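Local coordinates for protein LAE5 (Uncultured bacterium, PDB 5JD3) that probably hydrolyses ester bonds as a serine esterase of the GDSL-like lipase/acylhydrolase family, found in a lake metagenome, at residues A93-N97 / D98-L102; A168-A171 / R172-Y176; G221-V224 / I225-F229. All coordinates share one frame; numbering follows the deposited sequence.

How the contacts relate
The three contacts follow one another along the chain, each local to one helix. Contact 1 closes helix 88-100, contact 2 opens helix 168-187, and contact 3 lies in helix 219-232, the last helix of the chain. The helices pack round one parallel sheet of five strands, in strand order 2-1-3-4-5. No two contacts touch. The centres of contacts 1 and 2 are about 29 Å apart, those of contacts 1 and 3 about 25 Å, and those of contacts 2 and 3 about 20 Å. Contacts 1 and 3 lie on opposite sides of the chain's centre. H222 of contact 3 lies near the probable Ser-His-Asp residues; contacts 1 and 2 lie within helices flanking the sheet.

Contact 1. Residues A93-N97 / D98-L102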
loop_
_atom_site.group_PDB
_atom_site.type_symbol
_atom_site.label_atom_id
_atom_site.label_comp_id
_atom_site.label_asym_id
_atom_site.label_seq_id
_atom_site.Cartn_x
_atom_site.Cartn_y
_atom_site.Cartn_z
ATOM N N ALA A 93 8.206 6.804 -12.222
ATOM C CA ALA A 93 8.059 7.784 -13.294
ATOM C C ALA A 93 7.335 9.046 -12.829
ATOM O O ALA A 93 7.535 10.124 -13.387
ATOM C CB ALA A 93 7.326 7.163 -14.474
ATOM N N ARG A 94 6.497 8.911 -11.806
ATOM C CA ARG A 94 5.697 10.034 -11.331
ATOM C C ARG A 94 6.028 10.414 -9.893
ATOM O O ARG A 94 5.324 11.217 -9.280
ATOM C CB ARG A 94 4.205 9.712 -11.450
ATOM C CG ARG A 94 3.734 8.573 -10.555
ATOM C CD ARG A 94 2.271 8.248 -10.818
ATOM N NE ARG A 94 1.774 7.165 -9.973
ATOM C CZ ARG A 94 1.222 7.341 -8.777
ATOM N NH1 ARG A 94 1.098 8.561 -8.272
ATOM N NH2 ARG A 94 0.794 6.294 -8.084
ATOM N N TRP A 95 7.104 9.841 -9.362
ATOM C CA TRP A 95 7.481 10.047 -7.968
ATOM C C TRP A 95 7.767 11.515 -7.657
ATOM O O TRP A 95 7.411 12.010 -6.589
ATOM C CB TRP A 95 8.702 9.195 -7.617
ATOM C CG TRP A 95 8.935 9.054 -6.143
ATOM C CD1 TRP A 95 9.755 9.818 -5.363
ATOM C CD2 TRP A 95 8.342 8.084 -5.270
ATOM N NE1 TRP A 95 9.708 9.385 -4.060
ATOM C CE2 TRP A 95 8.849 8.321 -3.977
ATOM C CE3 TRP A 95 7.432 7.039 -5.458
ATOM C CZ2 TRP A 95 8.474 7.552 -2.876
ATOM C CZ3 TRP A 95 7.063 6.276 -4.363
ATOM C CH2 TRP A 95 7.583 6.537 -3.090
ATOM N N GLN A 96 8.407 12.204 -8.596
ATOM C CA GLN A 96 8.775 13.602 -8.402
ATOM C C GLN A 96 7.559 14.500 -8.188
ATOM O O GLN A 96 7.546 15.332 -7.280
ATOM C CB GLN A 96 9.588 14.109 -9.595
ATOM C CG GLN A 96 9.844 15.609 -9.577
ATOM C CD GLN A 96 10.495 16.078 -8.289
ATOM O OE1 GLN A 96 11.396 15.425 -7.760
ATOM N NE2 GLN A 96 10.038 17.215 -7.776
ATOM N N ASN A 97 6.537 14.326 -9.020
ATOM C CA ASN A 97 5.352 15.173 -8.951
ATOM C C ASN A 97 4.331 14.711 -7.916
ATOM O O ASN A 97 3.626 15.530 -7.324
ATOM C CB ASN A 97 4.679 15.256 -10.324
ATOM C CG ASN A 97 5.544 15.954 -11.356
ATOM O OD1 ASN A 97 6.519 16.624 -11.017
ATOM N ND2 ASN A 97 5.185 15.805 -12.626
ATOM N N ASP A 98 4.250 13.403 -7.692
ATOM C CA ASP A 98 3.201 12.851 -6.839
ATOM C C ASP A 98 3.650 12.562 -5.406
ATOM O O ASP A 98 2.818 12.289 -4.540
ATOM C CB ASP A 98 2.632 11.575 -7.463
ATOM C CG ASP A 98 1.822 11.852 -8.715
ATOM O OD1 ASP A 98 1.670 13.037 -9.077
ATOM O OD2 ASP A 98 1.327 10.885 -9.331
ATOM N N VAL A 99 4.953 12.618 -5.151
ATOM C CA VAL A 99 5.455 12.409 -3.795
ATOM C C VAL A 99 6.255 13.610 -3.297
ATOM O O VAL A 99 5.827 14.308 -2.378
ATOM C CB VAL A 99 6.331 11.145 -3.702
ATOM C CG1 VAL A 99 6.852 10.966 -2.283
ATOM C CG2 VAL A 99 5.542 9.920 -4.138
ATOM N N PHE A 100 7.413 13.848 -3.908
ATOM C CA PHE A 100 8.286 14.946 -3.501
ATOM C C PHE A 100 7.618 16.306 -3.675
ATOM O O PHE A 100 7.809 17.209 -2.860
ATOM C CB PHE A 100 9.595 14.908 -4.292
ATOM C CG PHE A 100 10.496 13.767 -3.920
ATOM C CD1 PHE A 100 10.401 13.168 -2.674
ATOM C CD2 PHE A 100 11.445 13.297 -4.813
ATOM C CE1 PHE A 100 11.232 12.118 -2.329
ATOM C CE2 PHE A 100 12.279 12.249 -4.474
ATOM C CZ PHE A 100 12.172 11.659 -3.230
ATOM N N GLY A 101 6.829 16.444 -4.735
ATOM C CA GLY A 101 6.178 17.704 -5.046
ATOM C C GLY A 101 5.061 18.082 -4.093
ATOM O O GLY A 101 4.452 19.142 -4.230
ATOM N N LEU A 102 4.786 17.215 -3.122
ATOM C CA LEU A 102 3.736 17.475 -2.146
ATOM C C LEU A 102 4.320 17.766 -0.768
ATOM O O LEU A 102 3.590 18.113 0.160
ATOM C CB LEU A 102 2.770 16.293 -2.073
ATOM C CG LEU A 102 2.036 15.974 -3.378
ATOM C CD1 LEU A 102 1.023 14.858 -3.174
ATOM C CD2 LEU A 102 1.364 17.221 -3.931
#
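W95 O accepts from both V99 N and F100 N, at 2.9 and 3.3 Å, as the helix widens into a pi-type turn at 98-100. The bond from D98 N to R94 O keeps the alpha-helical spacing, and a weak one from G101 N reaches Q96 O. The W95 indole meets two neighbours, at a face and at an edge. V99 CG2 sits over one face of the indole, 3.6 Å from the centroid of the six-membered ring and 12° off its normal, a CH-pi contact. F100 lies at the indole edge in a T-shaped pair, with planes at 88°, and W95 NE1 stands over the F100 face, 3.5 Å from CZ. The amide oxygen Q96 OE1 approaches the F100 ring at its edge, 3.6 Å from CD2. R94 and D98 form a salt bridge. R94 NH1 donates a hydrogen bond to D98 OD2 at 2.6 Å, in the guanidinium plane and on the anti lone pair. R94 CG lies between the backbone N and carbonyl carbon (chi1 65°), and the extended chain then carries the guanidinium out to D98. N86 and the backbone oxygen of Q81 take NE and NH2, fixing the guanidinium further. W95 and V99 pack on I33 of strand 29-34, and F100 on helix 132-146. This is the C-terminal end of a helix packed on the parallel sheet of the alpha/beta/alpha fold of GDSL (SGNH) hydrolases.

Contact 2. Residues A168-A171 / R172-Y176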
loop_
_atom_site.group_PDB
_atom_site.type_symbol
_atom_site.label_atom_id
_atom_site.label_comp_id
_atom_site.label_asym_id
_atom_site.label_seq_id
_atom_site.Cartn_x
_atom_site.Cartn_y
_atom_site.Cartn_z
ATOM N N ALA A 168 1.247 -20.840 -7.447
ATOM C CA ALA A 168 2.307 -20.175 -8.203
ATOM C C ALA A 168 2.338 -18.664 -7.988
ATOM O O ALA A 168 3.411 -18.074 -7.866
ATOM C CB ALA A 168 2.162 -20.486 -9.685
ATOM N N MET A 169 1.166 -18.042 -7.934
ATOM C CA MET A 169 1.088 -16.595 -7.768
ATOM C C MET A 169 1.257 -16.173 -6.307
ATOM O O MET A 169 1.875 -15.148 -6.021
ATOM C CB MET A 169 -0.237 -16.062 -8.319
ATOM C CG MET A 169 -0.441 -14.576 -8.077
ATOM S SD MET A 169 -1.586 -13.795 -9.226
ATOM C CE MET A 169 -1.865 -12.238 -8.387
ATOM N N ARG A 170 0.709 -16.961 -5.387
ATOM C CA ARG A 170 0.865 -16.680 -3.963
ATOM C C ARG A 170 2.329 -16.803 -3.551
ATOM O O ARG A 170 2.851 -15.960 -2.822
ATOM C CB ARG A 170 -0.000 -17.621 -3.120
ATOM C CG ARG A 170 0.282 -17.545 -1.623
ATOM C CD ARG A 170 0.044 -16.143 -1.077
ATOM N NE ARG A 170 0.731 -15.922 0.193
ATOM C CZ ARG A 170 0.172 -16.082 1.389
ATOM N NH1 ARG A 170 0.881 -15.854 2.486
ATOM N NH2 ARG A 170 -1.094 -16.467 1.492
ATOM N N ALA A 171 2.984 -17.857 -4.027
ATOM C CA ALA A 171 4.397 -18.075 -3.737
ATOM C C ALA A 171 5.251 -16.983 -4.367
ATOM O O ALA A 171 6.251 -16.555 -3.791
ATOM C CB ALA A 171 4.836 -19.443 -4.232
ATOM N N ARG A 172 4.849 -16.538 -5.554
ATOM C CA ARG A 172 5.533 -15.452 -6.246
ATOM C C ARG A 172 5.310 -14.135 -5.515
ATOM O O ARG A 172 6.219 -13.312 -5.403
ATOM C CB ARG A 172 5.045 -15.341 -7.692
ATOM C CG ARG A 172 5.814 -14.348 -8.551
ATOM C CD ARG A 172 7.211 -14.853 -8.867
ATOM N NE ARG A 172 7.820 -14.123 -9.976
ATOM C CZ ARG A 172 9.047 -14.348 -10.434
ATOM N NH1 ARG A 172 9.803 -15.286 -9.879
ATOM N NH2 ARG A 172 9.518 -13.636 -11.449
ATOM N N MET A 173 4.092 -13.941 -5.019
ATOM C CA MET A 173 3.756 -12.741 -4.264
ATOM C C MET A 173 4.548 -12.703 -2.962
ATOM O O MET A 173 4.905 -11.633 -2.469
ATOM C CB MET A 173 2.253 -12.684 -3.980
ATOM C CG MET A 173 1.759 -11.332 -3.493
ATOM S SD MET A 173 1.801 -10.065 -4.779
ATOM C CE MET A 173 0.438 -10.584 -5.819
ATOM N N ASP A 174 4.823 -13.884 -2.413
ATOM C CA ASP A 174 5.636 -14.003 -1.207
ATOM C C ASP A 174 7.079 -13.596 -1.477
ATOM O O ASP A 174 7.760 -13.074 -0.594
ATOM C CB ASP A 174 5.589 -15.433 -0.662
ATOM C CG ASP A 174 4.236 -15.794 -0.085
ATOM O OD1 ASP A 174 3.497 -14.874 0.322
ATOM O OD2 ASP A 174 3.912 -16.999 -0.037
ATOM N N VAL A 175 7.542 -13.842 -2.699
ATOM C CA VAL A 175 8.889 -13.456 -3.102
ATOM C C VAL A 175 9.053 -11.943 -3.047
ATOM O O VAL A 175 10.019 -11.430 -2.482
ATOM C CB VAL A 175 9.222 -13.954 -4.524
ATOM C CG1 VAL A 175 10.533 -13.353 -5.011
ATOM C CG2 VAL A 175 9.274 -15.473 -4.559
ATOM N N TYR A 176 8.088 -11.236 -3.625
ATOM C CA TYR A 176 8.137 -9.781 -3.707
ATOM C C TYR A 176 7.901 -9.128 -2.349
ATOM O O TYR A 176 8.410 -8.040 -2.079
ATOM C CB TYR A 176 7.114 -9.276 -4.726
ATOM C CG TYR A 176 7.548 -9.463 -6.162
ATOM C CD1 TYR A 176 7.778 -10.730 -6.681
ATOM C CD2 TYR A 176 7.723 -8.370 -7.001
ATOM C CE1 TYR A 176 8.176 -10.905 -7.993
ATOM C CE2 TYR A 176 8.120 -8.535 -8.315
ATOM C CZ TYR A 176 8.344 -9.804 -8.805
ATOM O OH TYR A 176 8.740 -9.970 -10.112
#
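M169 runs alongside M173, one helical turn on, and their methyl groups meet, CE to CE at 3.8 Å. The two chains point the same way. M169 is extended beyond CG, while M173 bends at chi2 (70°) and again at chi3, which brings its methyl back to its neighbour. On another side of the helix R170 pairs with D174. The bond from R170 NE to D174 OD1 is 3.0 Å long and nearly straight, at 171°. OD1 lies in the guanidinium plane and is met on its syn side, yet the carboxylate is turned steeply against that plane. R170 NH2 binds the backbone oxygen of E162, and NH1 forms a salt bridge with D199. Were R170 an alanine, D174 OD1 and D199 would probably lose this cationic partner and the E162 oxygen its side-chain donor. A168 O, M169 O, R170 O and A171 O accept from the backbone N four residues on. Helix 168-187 links strands 152-156 and 190-192 in a beta-alpha-beta unit. At this N-terminal end both methionines touch F160, M169 also packs on W117 of helix 113-121, and R172 reaches Q119 of that helix and P132 of helix 132-146.

Contact 3. Residues G221-V224 / I225-F229; sequences GHQV and IANAF
G221 O takes the backbone N of I225 at 3.2 Å, and the I225 side chain rises beside the same carbonyl, CG1 lying 3.5 Å from G221 O. The G221 backbone N is itself bound by N218 OD1, in the turn that leads into the helix. H222 comes next. Its carbonyl oxygen accepts from A226 N at 2.8 Å, and A226 CB lies against the same oxygen. The H222 CB points away from the next turn of helix. I225 CD1 only grazes the imidazole, 4.4 Å from H222 ND1 and obliquely. The ring packs instead on L62, P217 and I37. It is near, without touching, S36, H216 and D213, whose geometry fits a Ser-His-Asp triad. In GDSL (SGNH) hydrolases this helix follows the stretch carrying the probable catalytic aspartate and histidine. Q223 makes the side-chain hydrogen bond of this contact. Its CG is anti to the backbone N (chi1 -169°), and a bend at chi2 swings the amide forward along the helix. Q223 NE2 then donates to N227 OD1 at 2.9 Å, with an N-H...O angle of 150°. The donor stands above the N227 carbonyl plane and not on a lone pair, and the two amide planes are 43° apart. N227 N also donates to Q223 O at 2.8 Å, so backbone and side chain each give one bond between the two residues. V224 O completes the series of backbone bonds with A228 N at 3.2 Å. V224 CB is directed away overall, and the side chain packs on A197 and Y201 of helix 194-201. I225 reaches V194 and F198 of that same helix.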
loop_
_atom_site.group_PDB
_atom_site.type_symbol
_atom_site.label_atom_id
_atom_site.label_comp_id
_atom_site.label_asym_id
_atom_site.label_seq_id
_atom_site.Cartn_x
_atom_site.Cartn_y
_atom_site.Cartn_z
ATOM N N GLY A 221 -12.430 -6.338 3.485
ATOM C CA GLY A 221 -11.061 -6.616 3.097
ATOM C C GLY A 221 -10.173 -5.394 3.230
ATOM O O GLY A 221 -9.024 -5.494 3.660
ATOM N N HIS A 222 -10.707 -4.235 2.858
ATOM C CA HIS A 222 -9.975 -2.982 2.994
ATOM C C HIS A 222 -9.779 -2.627 4.465
ATOM O O HIS A 222 -8.795 -1.985 4.830
ATOM C CB HIS A 222 -10.700 -1.849 2.267
ATOM C CG HIS A 222 -10.479 -1.842 0.786
ATOM N ND1 HIS A 222 -9.352 -1.302 0.205
ATOM C CD2 HIS A 222 -11.241 -2.305 -0.233
ATOM C CE1 HIS A 222 -9.429 -1.432 -1.107
ATOM N NE2 HIS A 222 -10.566 -2.038 -1.399
ATOM N N GLN A 223 -10.719 -3.050 5.305
ATOM C CA GLN A 223 -10.613 -2.816 6.739
ATOM C C GLN A 223 -9.486 -3.664 7.323
ATOM O O GLN A 223 -8.817 -3.255 8.271
ATOM C CB GLN A 223 -11.937 -3.124 7.441
ATOM C CG GLN A 223 -11.996 -2.655 8.888
ATOM C CD GLN A 223 -12.058 -1.145 9.012
ATOM O OE1 GLN A 223 -13.066 -0.524 8.673
ATOM N NE2 GLN A 223 -10.978 -0.545 9.498
ATOM N N VAL A 224 -9.284 -4.844 6.745
ATOM C CA VAL A 224 -8.170 -5.704 7.125
ATOM C C VAL A 224 -6.852 -5.004 6.822
ATOM O O VAL A 224 -5.937 -4.990 7.649
ATOM C CB VAL A 224 -8.220 -7.061 6.389
ATOM C CG1 VAL A 224 -6.898 -7.804 6.532
ATOM C CG2 VAL A 224 -9.377 -7.904 6.906
ATOM N N ILE A 225 -6.768 -4.414 5.634
ATOM C CA ILE A 225 -5.588 -3.662 5.226
ATOM C C ILE A 225 -5.367 -2.458 6.135
ATOM O O ILE A 225 -4.251 -2.208 6.593
ATOM C CB ILE A 225 -5.705 -3.177 3.768
ATOM C CG1 ILE A 225 -5.845 -4.368 2.819
ATOM C CG2 ILE A 225 -4.503 -2.332 3.386
ATOM C CD1 ILE A 225 -6.025 -3.973 1.370
ATOM N N ALA A 226 -6.442 -1.720 6.394
ATOM C CA ALA A 226 -6.375 -0.518 7.215
ATOM C C ALA A 226 -5.954 -0.831 8.647
ATOM O O ALA A 226 -5.156 -0.107 9.237
ATOM C CB ALA A 226 -7.717 0.201 7.205
ATOM N N ASN A 227 -6.492 -1.913 9.200
ATOM C CA ASN A 227 -6.199 -2.290 10.579
ATOM C C ASN A 227 -4.765 -2.776 10.765
ATOM O O ASN A 227 -4.187 -2.623 11.840
ATOM C CB ASN A 227 -7.179 -3.362 11.056
ATOM C CG ASN A 227 -8.558 -2.801 11.343
ATOM O OD1 ASN A 227 -8.816 -1.617 11.126
ATOM N ND2 ASN A 227 -9.453 -3.651 11.829
ATOM N N ALA A 228 -4.196 -3.364 9.717
ATOM C CA ALA A 228 -2.798 -3.775 9.749
ATOM C C ALA A 228 -1.901 -2.545 9.818
ATOM O O ALA A 228 -0.913 -2.519 10.552
ATOM C CB ALA A 228 -2.460 -4.620 8.533
ATOM N N PHE A 229 -2.267 -1.526 9.046
ATOM C CA PHE A 229 -1.554 -0.254 9.026
ATOM C C PHE A 229 -1.623 0.434 10.385
ATOM O O PHE A 229 -0.605 0.875 10.922
ATOM C CB PHE A 229 -2.137 0.653 7.936
ATOM C CG PHE A 229 -1.435 1.977 7.793
ATOM C CD1 PHE A 229 -0.435 2.144 6.850
ATOM C CD2 PHE A 229 -1.792 3.059 8.581
ATOM C CE1 PHE A 229 0.208 3.360 6.707
ATOM C CE2 PHE A 229 -1.152 4.276 8.445
ATOM C CZ PHE A 229 -0.152 4.427 7.507
#